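Local atomic coordinates of benzoylformate decarboxylase (Mycobacterium smegmatis, PDB entry 4Q9D), a protein that belongs to the thiamine pyrophosphate-dependent enzyme family, sharing its three alpha/beta domains, each built on a parallel sheet, and carries a magnesium ion in this model. Residues Ser357-Glu362 with Glu504-Leu509. Numbering follows the deposited sequence.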
loop_
_atom_site.group_PDB
_atom_site.type_symbol
_atom_site.label_atom_id
_atom_site.label_comp_id
_atom_site.label_asym_id
_atom_site.label_seq_id
_atom_site.Cartn_x
_atom_site.Cartn_y
_atom_site.Cartn_z
ATOM N N SER B 357 -35.288 28.675 -4.847
ATOM C CA SER B 357 -35.278 27.416 -4.096
ATOM C C SER B 357 -36.164 27.518 -2.841
ATOM O O SER B 357 -36.729 26.524 -2.363
ATOM C CB SER B 357 -33.842 26.998 -3.734
ATOM O OG SER B 357 -33.081 28.095 -3.258
ATOM N N ASN B 358 -36.291 28.726 -2.310
ATOM C CA ASN B 358 -37.188 28.958 -1.180
ATOM C C ASN B 358 -38.645 28.585 -1.524
ATOM O O ASN B 358 -39.337 27.933 -0.730
ATOM C CB ASN B 358 -37.054 30.412 -0.707
ATOM C CG ASN B 358 -37.903 30.707 0.513
ATOM O OD1 ASN B 358 -37.720 30.096 1.565
ATOM N ND2 ASN B 358 -38.849 31.642 0.377
ATOM N N ALA B 359 -39.105 28.971 -2.719
ATOM C CA ALA B 359 -40.433 28.568 -3.189
ATOM C C ALA B 359 -40.551 27.053 -3.271
ATOM O O ALA B 359 -41.540 26.481 -2.837
ATOM C CB ALA B 359 -40.720 29.170 -4.561
ATOM N N VAL B 360 -39.541 26.406 -3.857
ATOM C CA VAL B 360 -39.574 24.959 -4.077
ATOM C C VAL B 360 -39.720 24.194 -2.774
ATOM O O VAL B 360 -40.535 23.287 -2.673
ATOM C CB VAL B 360 -38.262 24.432 -4.774
ATOM C CG1 VAL B 360 -38.272 22.900 -4.848
ATOM C CG2 VAL B 360 -38.093 25.043 -6.135
ATOM N N TYR B 361 -38.898 24.537 -1.779
ATOM C CA TYR B 361 -38.939 23.801 -0.511
ATOM C C TYR B 361 -40.207 24.057 0.293
ATOM O O TYR B 361 -40.680 23.169 0.999
ATOM C CB TYR B 361 -37.689 24.054 0.330
ATOM C CG TYR B 361 -36.495 23.242 -0.133
ATOM C CD1 TYR B 361 -36.154 22.044 0.492
ATOM C CD2 TYR B 361 -35.723 23.661 -1.219
ATOM C CE1 TYR B 361 -35.054 21.275 0.037
ATOM C CE2 TYR B 361 -34.635 22.914 -1.667
ATOM C CZ TYR B 361 -34.301 21.732 -1.038
ATOM O OH TYR B 361 -33.205 21.034 -1.496
ATOM N N GLU B 362 -40.789 25.250 0.167
ATOM C CA GLU B 362 -42.047 25.503 0.888
ATOM C C GLU B 362 -43.152 24.691 0.285
ATOM O O GLU B 362 -43.916 24.060 0.998
ATOM C CB GLU B 362 -42.468 26.981 0.887
ATOM C CG GLU B 362 -43.774 27.148 1.692
ATOM C CD GLU B 362 -44.309 28.570 1.717
ATOM O OE1 GLU B 362 -43.735 29.457 1.027
ATOM O OE2 GLU B 362 -45.318 28.784 2.423
ATOM N N GLU B 504 -43.858 24.357 -14.258
ATOM C CA GLU B 504 -43.871 25.754 -14.721
ATOM C C GLU B 504 -44.178 26.789 -13.629
ATOM O O GLU B 504 -44.014 28.003 -13.826
ATOM C CB GLU B 504 -44.879 25.898 -15.864
ATOM C CG GLU B 504 -44.555 24.990 -17.056
ATOM C CD GLU B 504 -45.732 24.758 -18.014
ATOM O OE1 GLU B 504 -46.659 25.600 -18.089
ATOM O OE2 GLU B 504 -45.723 23.713 -18.701
ATOM N N SER B 505 -44.596 26.315 -12.467
ATOM C CA SER B 505 -45.065 27.213 -11.423
ATOM C C SER B 505 -45.150 26.457 -10.122
ATOM O O SER B 505 -45.096 25.212 -10.105
ATOM C CB SER B 505 -46.476 27.697 -11.768
ATOM O OG SER B 505 -47.378 26.589 -11.741
ATOM N N THR B 506 -45.342 27.193 -9.034
ATOM C CA THR B 506 -45.585 26.556 -7.750
ATOM C C THR B 506 -46.889 25.767 -7.755
ATOM O O THR B 506 -46.974 24.711 -7.110
ATOM C CB THR B 506 -45.555 27.570 -6.594
ATOM O OG1 THR B 506 -46.446 28.658 -6.883
ATOM C CG2 THR B 506 -44.142 28.107 -6.410
ATOM N N ASP B 507 -47.905 26.243 -8.480
ATOM C CA ASP B 507 -49.148 25.456 -8.560
ATOM C C ASP B 507 -48.910 24.106 -9.219
ATOM O O ASP B 507 -49.429 23.086 -8.767
ATOM C CB ASP B 507 -50.237 26.150 -9.377
ATOM C CG ASP B 507 -50.824 27.378 -8.670
ATOM O OD1 ASP B 507 -51.000 27.353 -7.430
ATOM O OD2 ASP B 507 -51.109 28.365 -9.377
ATOM N N MET B 508 -48.208 24.127 -10.343
ATOM C CA MET B 508 -47.941 22.892 -11.089
ATOM C C MET B 508 -47.064 21.956 -10.254
ATOM O O MET B 508 -47.328 20.756 -10.174
ATOM C CB MET B 508 -47.286 23.207 -12.424
ATOM C CG MET B 508 -47.266 22.003 -13.336
ATOM S SD MET B 508 -46.620 22.382 -14.954
ATOM C CE MET B 508 -46.190 20.702 -15.487
ATOM N N LEU B 509 -46.058 22.521 -9.591
ATOM C CA LEU B 509 -45.205 21.743 -8.685
ATOM C C LEU B 509 -46.044 21.011 -7.646
ATOM O O LEU B 509 -45.883 19.799 -7.390
ATOM C CB LEU B 509 -44.158 22.653 -8.008
ATOM C CG LEU B 509 -43.253 21.955 -6.975
ATOM C CD1 LEU B 509 -42.519 20.744 -7.604
ATOM C CD2 LEU B 509 -42.257 22.962 -6.438
#
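Leu509, whose CD2 methyl meets Val360 on the facing helix, has a backbone N-H that donates to Ser505 O, N to O 2.9 Å, in the first turn of helix 506-518. This helix links the neighbouring parallel strands 499-502 and 523-528 as a beta-alpha-beta crossover in the alpha/beta fold of the C-terminal thiamine pyrophosphate-binding domain. Ser505 is the N-cap: Met508 N reaches Ser505 OG at 3.0 Å, and the N-H...O angle of 167° makes this capping bond nearly straight. The contact between 357-362 and 504-509 joins the first turns of helices 357-367 and 506-518; Val527 touches both Val360 and Leu509, which places the two helices against a common strand. The backbones come nearest at Ala359 and Thr506, 7.2 Å between CA atoms. Ala359 CB points at the other helix and meets Thr506 CG2 methyl to methyl at 4.0 Å. Thr506 divides its two branches: chi1 of 53° tucks the hydroxyl over the main chain and swings CG2 away from the carbonyl carbon, toward Ala359. OG1 is hydrogen-bonded to Ser351 N, in the segment leading into helix 357-367, while CG2 serves the apolar contact. The interface is small, burying 121 Å² in all, but its four touching residues are buried. Val360's side chain lies about 11 Å from the magnesium ion, well outside the coordination shell to which Asp434, Asn461 and Glu463 belong. With CG of Leu509 anti to its own N, chi2 of 56° turns CD2 onto Val360, 4.1 Å from Val360 CA and 4.3 Å from Val360 CG1.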